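Local coordinates for Rpb7-binding protein seb1 (Schizosaccharomyces pombe 972h-, PDB 5MDT) that drives transcription termination by binding RNA polymerase II and nascent RNA, its CTD-interacting domain probably recognising the polymerase's C-terminal repeat tail, at residues S2-A5 and E6-G9; S46-K49 and Y50-A54; G95-K98 and A99-T103; L119-I122 and L123-C126; D127-K131 and A132-P136. All coordinates share one frame; numbering follows the deposited sequence.

Contact 1. Residues S2-A5 and E6-G9; sequences SGIA and EFDG
The first turn of helix 4-16, just after the N-terminus, joins residues 2-5 to residues 6-9. Gly3 occupies the N-cap position, and its carbonyl O opens the i to i+4 series by accepting Phe7 N at 3.2 Å, with an N-H...O angle of 163°. Ile4 O then takes Asp8 N at 2.9 Å, and Ala5 O takes Gly9 N at 3.0 Å. From just before the N-cap, Ser2 OG gives a weak hydrogen bond of 3.3 Å to Glu6 OE1; the extended glutamate chain runs back to meet it. Ile4 CD1 makes an apolar contact of 4.1 Å with Phe7 CD2, and the same methyl passes the carboxylate oxygen Asp8 OD1 at 3.9 Å. Chi1 (-170°) sets CG1 beside the carbonyl carbon, and the turn at chi2 (69°) brings the tip round. Asp8 OD1 sits in the plane of the Phe7 ring at its edge, and its strongest partner is Ser46 OG on helix 40-53. The Phe7 ring is buried, packing on Leu29 and Leu32 of helix 23-35 and meeting Phe43 edge-to-face. With Phe7 inward and Ala5 and Glu6 at the surface, this is the amphipathic first turn of the right-handed helical superhelix typical of CID domains.

Contact 2. Residues S46-K49 and Y50-A54; sequences SVYK and YAKRA
Lys52 CG sits over one face of the Tyr48 ring, 4.0 Å from the centroid and 15° off the ring normal, a CH-pi contact between residues one helical turn apart. Tyr48 reaches this place with its ring trans to the backbone N (chi1 175°), while Lys52 bends at chi2 and chi3 and carries CE along to within 4.0 Å of Tyr48 OH. Beneath the pair, Lys52 N bonds to Tyr48 O at 3.0 Å.

On another side of the helix, Arg53 folds back over the preceding turn. Its CG approaches Lys49 O to 3.4 Å, and one face of the guanidinium lies against Tyr50 CA. NH1 gives a 3.0 Å hydrogen bond to a water in the guanidinium plane, and that water donates to Ser46 O, also at 3.0 Å. Ser46 O therefore has two donors, the water and Tyr50 N.

Further out, Glu15 of helix 4-16 forms a salt bridge with Arg53 NE. Tyr48 leans on Ile102 and Leu106 of helix 92-113, while Val47 and Ala51 pack on helix 59-79. Lys49 NZ stands 5.9 Å from Arg53 NH1, a like-charge separation that the Glu15 carboxylate probably helps to offset. Toward Tyr48, Lys52 works through its methylenes, its NZ making a long, weak ion pair with Asp109; Arg53 turns N-H groups to Glu15 and the water, and its face and methylenes to the helix.

Contact 3. Residues G95-K98 and A99-T103; sequences GWCK and AAEIT
Ala99 and Ala100 belong to the tightly packed part of this stretch of helix 92-113: both are buried, and Ala100 lies against Phe84 and Phe135. Ala99 CB is 3.4 Å from Gly95 O, while Ala100 CB has two carbonyl oxygens near it, Cys97 O at 3.3 Å and Trp96 O. Ala99 N bonds to Gly95 O at 2.9 Å with an N-H...O angle of 164°, and Ala100 N and Glu101 N follow to Trp96 O and Cys97 O. The next bond, Ile102 N to Lys98 O, is weak, its angle reduced to 139°. Thr103 OG1 adds a bond of 2.8 Å to Ala99 O, coming from above the carbonyl plane.

The solvent side is looser. Glu101 is exposed, its chain bending at chi2 to lead the carboxylate away, and Cys97 SG and Glu101 CG remain 4.4 Å apart.

Around this turn, Trp96 lies on Val70, Gln74 and Ala77 and donates a hydrogen bond from NE1 to Thr134 O, while Lys98 NZ binds Asn40 OD1. Helix 92-113 thus has helix 59-79 on its Trp96 side, helix 40-53 against Lys98 and Ile102, and the loop before helix 137-150 at Ala100 and Thr103, where Phe135 meets both.

Contact 4. Residues L119-I122 and L123-C126; sequences LPKI and LKLC
Backbone hydrogen bonds carry most of the contact between residues 119-122 and 123-126, the opening turns of helix 119-131. Lys124 N to Pro120 O, at 3.1 Å, and Cys126 N to Ile122 O, at 3.2 Å, are the sound i to i+4 bonds. Leu123 N to Leu119 O is weak. Leu125 N shares two weak bonds, to Lys121 O at 3.3 Å and to Ile122 O at 3.0 Å, with N-H...O angles of 139° and 121°. Ile122 O thus receives both Leu125 N and Cys126 N, a mixture of i to i+3 and i to i+4 bonding.

Van der Waals contacts across the turn are made mainly by side-chain carbons against carbonyl oxygens. Leu123 CB rests 3.4 Å from Pro120 O, and Leu125 CG lies 3.7 Å from Lys121 O, placed there with CG opposite its own carbonyl carbon (chi1 -68°).

As for charge, Lys121 NZ and Lys124 NZ come within 4.9 Å of each other. Both residues are exposed, so solvent probably screens the repulsion, while their CD atoms pass at 4.4 Å.

Ile122 and Leu125 are buried against neighbouring helices, Ile122 reaching Leu63, Val107, Ala110 and Leu147 on three of them. Leu123 is partly exposed, packing on Leu147 and Met151. The two lysines are at the surface, Lys121 with its chain along helix 59-79, a division that marks an amphipathic helix in the all-helical CID fold.

Contact 5. Residues D127-K131 and A132-P136; sequences DIWEK and ASTFP
Trp129 O receives Thr134 N at 2.9 Å, in the carbonyl plane and with an N-H...O angle of 149°, where the chain leaves helix 119-131. Ser133 N bonds weakly to Glu130 O at 3.2 Å. Positive phi at Ser133 (54°), together with two bonds back into the last turn, defines a Schellman motif. Ala132 N still holds the helical bond to Ile128 O, at 3.0 Å. A water bridges Ser133 OG and, weakly, Lys131 O.

The reversal brings Phe135 back beside Trp129 in a T-shaped pair. The phenyl edge points at the indole face: Phe135 CE2 stands 3.4 Å above the indole plane over its centre, and CE2 is 3.5 Å from Trp129 CD2. Planes at 79° and a distance of 4.9 Å between the centroids of the Phe135 ring and the indole five-membered ring confirm the edge-to-face geometry. Thr134 crosses at another part of the indole, its CB 3.9 Å from Trp129 CD1, and its CG2 covers one face of the Phe135 ring.

Polar ends are fixed from outside: Trp129 NE1 by Asp67 OD1, Thr134 OG1 by Gln74, and both Asp127 and Glu130 by Arg144. The aromatic pair is buried where three further helices meet helix 119-131, with Leu140 of helix 137-150 touching both rings, Thr103 of helix 92-113 against Trp129, and Val70 of helix 59-79 lying against Phe135.

In the fold
The five contacts come in series along an all-helical chain, each within a helix or at its end. Contacts 1 and 2 lie on helices 4-16 and 40-53, their centres about 14 Å apart, and touch through Asp8 with Ser46 and Phe7 with Val47. Contact 2 meets contact 3, centres again about 14 Å apart, where Tyr48 packs on Ile102. Contact 3, on helix 92-113, touches contact 5 through Trp96 with Thr134 and Ala100 with Phe135. Contacts 4 and 5 share helix 119-131, and both lie across the chain's centre from contact 1, their centres about 28 Å from its own. These successive helix-on-helix touches are consistent with the right-handed superhelix of CID domains.

Contact 1. Residues S2-A5 and E6-G9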
loop_
_atom_site.group_PDB
_atom_site.type_symbol
_atom_site.label_atom_id
_atom_site.label_comp_id
_atom_site.label_asym_id
_atom_site.label_seq_id
_atom_site.Cartn_x
_atom_site.Cartn_y
_atom_site.Cartn_z
ATOM N N SER A 2 -8.287 15.792 -6.259
ATOM C CA SER A 2 -7.657 16.725 -7.200
ATOM C C SER A 2 -7.016 16.018 -8.407
ATOM O O SER A 2 -7.666 15.949 -9.450
ATOM C CB SER A 2 -6.679 17.667 -6.493
ATOM O OG SER A 2 -5.813 18.338 -7.397
ATOM N N GLY A 3 -5.783 15.497 -8.269
ATOM C CA GLY A 3 -5.124 14.812 -9.372
ATOM C C GLY A 3 -3.853 14.006 -9.159
ATOM O O GLY A 3 -3.175 14.062 -8.118
ATOM N N ILE A 4 -3.504 13.272 -10.202
ATOM C CA ILE A 4 -2.315 12.417 -10.203
ATOM C C ILE A 4 -1.031 13.249 -10.141
ATOM O O ILE A 4 -0.070 12.801 -9.506
ATOM C CB ILE A 4 -2.326 11.373 -11.368
ATOM C CG1 ILE A 4 -1.209 10.312 -11.221
ATOM C CG2 ILE A 4 -2.294 12.035 -12.752
ATOM C CD1 ILE A 4 -1.374 9.292 -10.043
ATOM N N ALA A 5 -1.010 14.453 -10.771
ATOM C CA ALA A 5 0.181 15.311 -10.744
ATOM C C ALA A 5 0.507 15.730 -9.295
ATOM O O ALA A 5 1.661 15.616 -8.866
ATOM C CB ALA A 5 -0.019 16.535 -11.625
ATOM N N GLU A 6 -0.522 16.140 -8.522
ATOM C CA GLU A 6 -0.325 16.499 -7.109
ATOM C C GLU A 6 0.169 15.283 -6.307
ATOM O O GLU A 6 1.094 15.420 -5.503
ATOM C CB GLU A 6 -1.626 17.043 -6.499
ATOM C CG GLU A 6 -1.441 17.487 -5.061
ATOM C CD GLU A 6 -2.450 18.432 -4.438
ATOM O OE1 GLU A 6 -3.538 18.642 -5.022
ATOM O OE2 GLU A 6 -2.152 18.945 -3.336
ATOM N N PHE A 7 -0.452 14.108 -6.527
ATOM C CA PHE A 7 -0.083 12.864 -5.839
ATOM C C PHE A 7 1.409 12.534 -6.084
ATOM O O PHE A 7 2.135 12.270 -5.119
ATOM C CB PHE A 7 -0.996 11.740 -6.383
ATOM C CG PHE A 7 -0.902 10.386 -5.710
ATOM C CD1 PHE A 7 -1.745 10.056 -4.648
ATOM C CD2 PHE A 7 -0.038 9.405 -6.204
ATOM C CE1 PHE A 7 -1.709 8.778 -4.076
ATOM C CE2 PHE A 7 -0.013 8.126 -5.653
ATOM C CZ PHE A 7 -0.841 7.815 -4.580
ATOM N N ASP A 8 1.863 12.574 -7.361
ATOM C CA ASP A 8 3.268 12.291 -7.696
ATOM C C ASP A 8 4.218 13.316 -7.046
ATOM O O ASP A 8 5.318 12.943 -6.621
ATOM C CB ASP A 8 3.463 12.261 -9.219
ATOM C CG ASP A 8 2.748 11.113 -9.910
ATOM O OD1 ASP A 8 2.332 10.155 -9.205
ATOM O OD2 ASP A 8 2.608 11.166 -11.159
ATOM N N GLY A 9 3.774 14.576 -6.965
ATOM C CA GLY A 9 4.527 15.660 -6.335
ATOM C C GLY A 9 4.722 15.463 -4.846
ATOM O O GLY A 9 5.798 15.765 -4.315
#

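Contact 2. Residues S46-K49 and Y50-A54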
loop_
_atom_site.group_PDB
_atom_site.type_symbol
_atom_site.label_atom_id
_atom_site.label_comp_id
_atom_site.label_asym_id
_atom_site.label_seq_id
_atom_site.Cartn_x
_atom_site.Cartn_y
_atom_site.Cartn_z
ATOM N N SER A 46 1.757 4.618 -9.486
ATOM C CA SER A 46 2.646 5.638 -8.896
ATOM C C SER A 46 3.182 5.193 -7.511
ATOM O O SER A 46 4.350 5.424 -7.204
ATOM C CB SER A 46 1.937 6.990 -8.812
ATOM O OG SER A 46 1.916 7.613 -10.091
ATOM N N VAL A 47 2.346 4.521 -6.684
ATOM C CA VAL A 47 2.834 4.007 -5.391
ATOM C C VAL A 47 3.905 2.916 -5.659
ATOM O O VAL A 47 4.925 2.872 -4.968
ATOM C CB VAL A 47 1.647 3.447 -4.594
ATOM C CG1 VAL A 47 2.131 2.700 -3.340
ATOM C CG2 VAL A 47 0.687 4.575 -4.231
ATOM N N TYR A 48 3.660 2.022 -6.631
ATOM C CA TYR A 48 4.606 0.963 -6.961
ATOM C C TYR A 48 5.949 1.596 -7.376
ATOM O O TYR A 48 6.986 1.221 -6.837
ATOM C CB TYR A 48 4.033 0.090 -8.102
ATOM C CG TYR A 48 4.998 -0.974 -8.602
ATOM C CD1 TYR A 48 5.138 -2.189 -7.933
ATOM C CD2 TYR A 48 5.852 -0.718 -9.671
ATOM C CE1 TYR A 48 6.035 -3.166 -8.382
ATOM C CE2 TYR A 48 6.732 -1.692 -10.147
ATOM C CZ TYR A 48 6.835 -2.906 -9.487
ATOM O OH TYR A 48 7.722 -3.838 -9.974
ATOM N N LYS A 49 5.920 2.601 -8.271
ATOM C CA LYS A 49 7.165 3.248 -8.760
ATOM C C LYS A 49 7.905 3.935 -7.606
ATOM O O LYS A 49 9.122 3.746 -7.452
ATOM C CB LYS A 49 6.854 4.259 -9.867
ATOM C CG LYS A 49 6.498 3.530 -11.165
ATOM C CD LYS A 49 5.997 4.501 -12.268
ATOM C CE LYS A 49 6.987 5.512 -12.807
ATOM N NZ LYS A 49 8.174 4.890 -13.398
ATOM N N TYR A 50 7.168 4.633 -6.743
ATOM C CA TYR A 50 7.804 5.277 -5.588
ATOM C C TYR A 50 8.436 4.242 -4.674
ATOM O O TYR A 50 9.609 4.389 -4.319
ATOM C CB TYR A 50 6.786 6.140 -4.793
ATOM C CG TYR A 50 7.376 6.637 -3.479
ATOM C CD1 TYR A 50 8.330 7.651 -3.458
ATOM C CD2 TYR A 50 7.002 6.065 -2.262
ATOM C CE1 TYR A 50 8.906 8.085 -2.259
ATOM C CE2 TYR A 50 7.601 6.467 -1.061
ATOM C CZ TYR A 50 8.538 7.488 -1.068
ATOM O OH TYR A 50 9.162 7.913 0.077
ATOM N N ALA A 51 7.674 3.187 -4.281
ATOM C CA ALA A 51 8.216 2.178 -3.347
ATOM C C ALA A 51 9.486 1.527 -3.875
ATOM O O ALA A 51 10.444 1.320 -3.133
ATOM C CB ALA A 51 7.178 1.115 -3.074
ATOM N N LYS A 52 9.518 1.256 -5.169
ATOM C CA LYS A 52 10.683 0.563 -5.748
ATOM C C LYS A 52 11.904 1.475 -5.832
ATOM O O LYS A 52 13.007 1.002 -5.598
ATOM C CB LYS A 52 10.298 0.021 -7.138
ATOM C CG LYS A 52 9.292 -1.152 -7.097
ATOM C CD LYS A 52 9.864 -2.472 -6.489
ATOM C CE LYS A 52 10.790 -3.169 -7.455
ATOM N NZ LYS A 52 11.435 -4.394 -6.873
ATOM N N ARG A 53 11.726 2.789 -6.102
ATOM C CA ARG A 53 12.899 3.688 -6.212
ATOM C C ARG A 53 13.332 4.296 -4.896
ATOM O O ARG A 53 14.439 4.813 -4.800
ATOM C CB ARG A 53 12.657 4.824 -7.234
ATOM C CG ARG A 53 11.693 5.918 -6.766
ATOM C CD ARG A 53 11.422 6.961 -7.862
ATOM N NE ARG A 53 10.726 8.119 -7.285
ATOM C CZ ARG A 53 9.430 8.372 -7.425
ATOM N NH1 ARG A 53 8.676 7.626 -8.214
ATOM N NH2 ARG A 53 8.893 9.432 -6.820
ATOM N N ALA A 54 12.452 4.290 -3.903
ATOM C CA ALA A 54 12.700 4.966 -2.640
ATOM C C ALA A 54 13.934 4.493 -1.888
ATOM O O ALA A 54 14.312 3.327 -2.023
ATOM C CB ALA A 54 11.458 4.863 -1.750
HETATM O O HOH W 1 5.706 7.830 -8.355
#

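Contact 3. Residues G95-K98 and A99-T103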
loop_
_atom_site.group_PDB
_atom_site.type_symbol
_atom_site.label_atom_id
_atom_site.label_comp_id
_atom_site.label_asym_id
_atom_site.label_seq_id
_atom_site.Cartn_x
_atom_site.Cartn_y
_atom_site.Cartn_z
ATOM N N GLY A 95 -9.521 -0.565 -7.722
ATOM C CA GLY A 95 -8.363 -0.038 -6.996
ATOM C C GLY A 95 -7.869 -0.998 -5.926
ATOM O O GLY A 95 -6.661 -1.180 -5.759
ATOM N N TRP A 96 -8.810 -1.632 -5.198
ATOM C CA TRP A 96 -8.521 -2.603 -4.136
ATOM C C TRP A 96 -7.783 -3.814 -4.764
ATOM O O TRP A 96 -6.761 -4.252 -4.238
ATOM C CB TRP A 96 -9.865 -3.018 -3.508
ATOM C CG TRP A 96 -9.857 -4.046 -2.408
ATOM C CD1 TRP A 96 -8.776 -4.566 -1.753
ATOM C CD2 TRP A 96 -11.014 -4.652 -1.820
ATOM N NE1 TRP A 96 -9.190 -5.472 -0.805
ATOM C CE2 TRP A 96 -10.561 -5.546 -0.825
ATOM C CE3 TRP A 96 -12.398 -4.534 -2.047
ATOM C CZ2 TRP A 96 -11.446 -6.335 -0.065
ATOM C CZ3 TRP A 96 -13.275 -5.297 -1.281
ATOM C CH2 TRP A 96 -12.796 -6.182 -0.302
ATOM N N CYS A 97 -8.265 -4.288 -5.919
ATOM C CA CYS A 97 -7.665 -5.397 -6.665
ATOM C C CYS A 97 -6.226 -5.048 -7.126
ATOM O O CYS A 97 -5.302 -5.828 -6.891
ATOM C CB CYS A 97 -8.556 -5.780 -7.843
ATOM S SG CYS A 97 -7.847 -7.041 -8.930
ATOM N N LYS A 98 -6.042 -3.885 -7.773
ATOM C CA LYS A 98 -4.716 -3.464 -8.268
ATOM C C LYS A 98 -3.753 -3.273 -7.105
ATOM O O LYS A 98 -2.615 -3.711 -7.214
ATOM C CB LYS A 98 -4.784 -2.188 -9.113
ATOM C CG LYS A 98 -5.558 -2.371 -10.410
ATOM C CD LYS A 98 -5.565 -1.091 -11.248
ATOM C CE LYS A 98 -6.520 -1.164 -12.426
ATOM N NZ LYS A 98 -7.959 -1.064 -12.021
ATOM N N ALA A 99 -4.193 -2.648 -5.990
ATOM C CA ALA A 99 -3.300 -2.485 -4.821
ATOM C C ALA A 99 -2.901 -3.871 -4.255
ATOM O O ALA A 99 -1.741 -4.081 -3.903
ATOM C CB ALA A 99 -3.965 -1.620 -3.753
ATOM N N ALA A 100 -3.848 -4.838 -4.232
ATOM C CA ALA A 100 -3.561 -6.213 -3.791
ATOM C C ALA A 100 -2.481 -6.846 -4.687
ATOM O O ALA A 100 -1.558 -7.496 -4.177
ATOM C CB ALA A 100 -4.832 -7.056 -3.843
ATOM N N GLU A 101 -2.583 -6.621 -6.013
ATOM C CA GLU A 101 -1.675 -7.170 -7.026
ATOM C C GLU A 101 -0.219 -6.758 -6.835
ATOM O O GLU A 101 0.671 -7.531 -7.191
ATOM C CB GLU A 101 -2.149 -6.834 -8.462
ATOM C CG GLU A 101 -3.442 -7.518 -8.866
ATOM C CD GLU A 101 -3.310 -8.831 -9.611
ATOM O OE1 GLU A 101 -2.661 -9.762 -9.081
ATOM O OE2 GLU A 101 -3.890 -8.938 -10.716
ATOM N N ILE A 102 0.032 -5.552 -6.312
ATOM C CA ILE A 102 1.414 -5.084 -6.079
ATOM C C ILE A 102 1.908 -5.353 -4.635
ATOM O O ILE A 102 3.080 -5.109 -4.355
ATOM C CB ILE A 102 1.611 -3.578 -6.455
ATOM C CG1 ILE A 102 0.850 -2.642 -5.481
ATOM C CG2 ILE A 102 1.248 -3.317 -7.943
ATOM C CD1 ILE A 102 1.284 -1.124 -5.501
ATOM N N THR A 103 1.021 -5.775 -3.706
ATOM C CA THR A 103 1.401 -5.933 -2.300
ATOM C C THR A 103 2.560 -6.919 -2.096
ATOM O O THR A 103 3.504 -6.564 -1.385
ATOM C CB THR A 103 0.173 -6.257 -1.441
ATOM O OG1 THR A 103 -0.690 -5.134 -1.503
ATOM C CG2 THR A 103 0.522 -6.542 0.031
#

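Contact 4. Residues L119-I122 and L123-C126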
loop_
_atom_site.group_PDB
_atom_site.type_symbol
_atom_site.label_atom_id
_atom_site.label_comp_id
_atom_site.label_asym_id
_atom_site.label_seq_id
_atom_site.Cartn_x
_atom_site.Cartn_y
_atom_site.Cartn_z
ATOM N N LEU A 119 10.903 -4.522 9.950
ATOM C CA LEU A 119 10.230 -5.770 9.592
ATOM C C LEU A 119 9.064 -6.131 10.543
ATOM O O LEU A 119 7.971 -6.418 10.046
ATOM C CB LEU A 119 11.223 -6.916 9.397
ATOM C CG LEU A 119 12.300 -6.640 8.320
ATOM C CD1 LEU A 119 13.261 -7.821 8.193
ATOM C CD2 LEU A 119 11.685 -6.196 6.966
ATOM N N PRO A 120 9.181 -5.954 11.869
ATOM C CA PRO A 120 8.016 -6.245 12.726
ATOM C C PRO A 120 6.848 -5.293 12.447
ATOM O O PRO A 120 5.702 -5.640 12.733
ATOM C CB PRO A 120 8.531 -6.027 14.152
ATOM C CG PRO A 120 9.983 -5.901 14.066
ATOM C CD PRO A 120 10.390 -5.628 12.660
ATOM N N LYS A 121 7.133 -4.082 11.937
ATOM C CA LYS A 121 6.093 -3.086 11.599
ATOM C C LYS A 121 5.234 -3.576 10.418
ATOM O O LYS A 121 4.046 -3.251 10.340
ATOM C CB LYS A 121 6.717 -1.696 11.327
ATOM C CG LYS A 121 7.525 -1.107 12.510
ATOM C CD LYS A 121 6.644 -0.749 13.695
ATOM C CE LYS A 121 7.401 -0.293 14.924
ATOM N NZ LYS A 121 6.546 -0.400 16.134
ATOM N N ILE A 122 5.818 -4.402 9.530
ATOM C CA ILE A 122 5.089 -4.962 8.382
ATOM C C ILE A 122 4.213 -6.121 8.882
ATOM O O ILE A 122 3.081 -6.266 8.419
ATOM C CB ILE A 122 6.052 -5.369 7.249
ATOM C CG1 ILE A 122 7.008 -4.193 6.920
ATOM C CG2 ILE A 122 5.254 -5.792 5.977
ATOM C CD1 ILE A 122 8.190 -4.554 5.905
ATOM N N LEU A 123 4.694 -6.877 9.888
ATOM C CA LEU A 123 3.877 -7.912 10.531
ATOM C C LEU A 123 2.625 -7.262 11.107
ATOM O O LEU A 123 1.536 -7.810 10.940
ATOM C CB LEU A 123 4.633 -8.654 11.651
ATOM C CG LEU A 123 5.467 -9.842 11.259
ATOM C CD1 LEU A 123 5.940 -10.561 12.517
ATOM C CD2 LEU A 123 4.677 -10.838 10.408
ATOM N N LYS A 124 2.766 -6.070 11.733
ATOM C CA LYS A 124 1.635 -5.305 12.273
ATOM C C LYS A 124 0.615 -4.937 11.181
ATOM O O LYS A 124 -0.583 -4.940 11.459
ATOM C CB LYS A 124 2.098 -4.065 13.048
ATOM C CG LYS A 124 2.616 -4.408 14.436
ATOM C CD LYS A 124 3.345 -3.250 15.104
ATOM C CE LYS A 124 3.411 -3.424 16.610
ATOM N NZ LYS A 124 4.189 -4.631 17.021
ATOM N N LEU A 125 1.075 -4.662 9.941
ATOM C CA LEU A 125 0.166 -4.390 8.836
ATOM C C LEU A 125 -0.645 -5.639 8.479
ATOM O O LEU A 125 -1.845 -5.529 8.244
ATOM C CB LEU A 125 0.910 -3.836 7.616
ATOM C CG LEU A 125 1.529 -2.435 7.744
ATOM C CD1 LEU A 125 2.321 -2.084 6.480
ATOM C CD2 LEU A 125 0.480 -1.376 8.032
ATOM N N CYS A 126 -0.018 -6.825 8.511
ATOM C CA CYS A 126 -0.702 -8.098 8.250
ATOM C C CYS A 126 -1.866 -8.302 9.220
ATOM O O CYS A 126 -2.930 -8.750 8.793
ATOM C CB CYS A 126 0.275 -9.265 8.302
ATOM S SG CYS A 126 1.573 -9.175 7.050
#

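Contact 5. Residues D127-K131 and A132-P136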
loop_
_atom_site.group_PDB
_atom_site.type_symbol
_atom_site.label_atom_id
_atom_site.label_comp_id
_atom_site.label_asym_id
_atom_site.label_seq_id
_atom_site.Cartn_x
_atom_site.Cartn_y
_atom_site.Cartn_z
ATOM N N ASP A 127 -1.667 -7.941 10.505
ATOM C CA ASP A 127 -2.687 -8.028 11.554
ATOM C C ASP A 127 -3.860 -7.099 11.228
ATOM O O ASP A 127 -5.014 -7.517 11.342
ATOM C CB ASP A 127 -2.096 -7.639 12.922
ATOM C CG ASP A 127 -1.170 -8.657 13.567
ATOM O OD1 ASP A 127 -1.212 -9.842 13.165
ATOM O OD2 ASP A 127 -0.426 -8.274 14.493
ATOM N N ILE A 128 -3.556 -5.845 10.812
ATOM C CA ILE A 128 -4.545 -4.832 10.430
ATOM C C ILE A 128 -5.388 -5.351 9.255
ATOM O O ILE A 128 -6.619 -5.273 9.300
ATOM C CB ILE A 128 -3.860 -3.452 10.164
ATOM C CG1 ILE A 128 -3.394 -2.820 11.506
ATOM C CG2 ILE A 128 -4.786 -2.482 9.381
ATOM C CD1 ILE A 128 -2.381 -1.674 11.383
ATOM N N TRP A 129 -4.716 -5.923 8.241
ATOM C CA TRP A 129 -5.335 -6.494 7.046
ATOM C C TRP A 129 -6.188 -7.722 7.362
ATOM O O TRP A 129 -7.234 -7.912 6.750
ATOM C CB TRP A 129 -4.260 -6.816 6.004
ATOM C CG TRP A 129 -3.551 -5.597 5.497
ATOM C CD1 TRP A 129 -4.056 -4.332 5.410
ATOM C CD2 TRP A 129 -2.245 -5.549 4.912
ATOM N NE1 TRP A 129 -3.134 -3.491 4.836
ATOM C CE2 TRP A 129 -2.016 -4.214 4.507
ATOM C CE3 TRP A 129 -1.219 -6.501 4.733
ATOM C CZ2 TRP A 129 -0.816 -3.804 3.917
ATOM C CZ3 TRP A 129 -0.038 -6.099 4.115
ATOM C CH2 TRP A 129 0.160 -4.762 3.730
ATOM N N GLU A 130 -5.741 -8.543 8.312
ATOM C CA GLU A 130 -6.475 -9.732 8.744
ATOM C C GLU A 130 -7.795 -9.328 9.415
ATOM O O GLU A 130 -8.841 -9.901 9.103
ATOM C CB GLU A 130 -5.601 -10.581 9.681
ATOM C CG GLU A 130 -6.225 -11.900 10.103
ATOM C CD GLU A 130 -5.229 -12.825 10.771
ATOM O OE1 GLU A 130 -4.619 -12.414 11.784
ATOM O OE2 GLU A 130 -5.030 -13.949 10.255
ATOM N N LYS A 131 -7.733 -8.325 10.313
ATOM C CA LYS A 131 -8.863 -7.788 11.068
ATOM C C LYS A 131 -9.885 -7.115 10.136
ATOM O O LYS A 131 -11.094 -7.257 10.345
ATOM C CB LYS A 131 -8.343 -6.798 12.133
ATOM C CG LYS A 131 -9.385 -6.297 13.129
ATOM C CD LYS A 131 -8.839 -5.128 13.941
ATOM C CE LYS A 131 -9.875 -4.513 14.849
ATOM N NZ LYS A 131 -9.298 -3.416 15.668
ATOM N N ALA A 132 -9.397 -6.399 9.108
ATOM C CA ALA A 132 -10.250 -5.705 8.147
ATOM C C ALA A 132 -10.658 -6.616 6.979
ATOM O O ALA A 132 -11.426 -6.177 6.122
ATOM C CB ALA A 132 -9.535 -4.460 7.630
ATOM N N SER A 133 -10.145 -7.880 6.943
ATOM C CA SER A 133 -10.345 -8.870 5.866
ATOM C C SER A 133 -9.949 -8.271 4.477
ATOM O O SER A 133 -10.565 -8.580 3.454
ATOM C CB SER A 133 -11.781 -9.398 5.860
ATOM O OG SER A 133 -12.148 -9.945 7.115
ATOM N N THR A 134 -8.902 -7.417 4.463
ATOM C CA THR A 134 -8.401 -6.707 3.270
ATOM C C THR A 134 -7.867 -7.679 2.212
ATOM O O THR A 134 -8.083 -7.477 1.016
ATOM C CB THR A 134 -7.353 -5.649 3.690
ATOM O OG1 THR A 134 -7.893 -4.837 4.726
ATOM C CG2 THR A 134 -6.902 -4.751 2.534
ATOM N N PHE A 135 -7.160 -8.717 2.661
ATOM C CA PHE A 135 -6.564 -9.724 1.788
ATOM C C PHE A 135 -6.993 -11.129 2.213
ATOM O O PHE A 135 -7.207 -11.346 3.410
ATOM C CB PHE A 135 -5.027 -9.610 1.819
ATOM C CG PHE A 135 -4.489 -8.282 1.333
ATOM C CD1 PHE A 135 -4.861 -7.773 0.096
ATOM C CD2 PHE A 135 -3.604 -7.542 2.111
ATOM C CE1 PHE A 135 -4.377 -6.531 -0.342
ATOM C CE2 PHE A 135 -3.096 -6.318 1.655
ATOM C CZ PHE A 135 -3.493 -5.818 0.437
ATOM N N PRO A 136 -7.075 -12.101 1.262
ATOM C CA PRO A 136 -7.425 -13.485 1.642
ATOM C C PRO A 136 -6.403 -14.090 2.622
ATOM O O PRO A 136 -5.230 -13.706 2.552
ATOM C CB PRO A 136 -7.414 -14.229 0.298
ATOM C CG PRO A 136 -7.595 -13.175 -0.732
ATOM C CD PRO A 136 -6.844 -11.996 -0.194
HETATM O O HOH W 2 -13.900 -7.645 8.452
#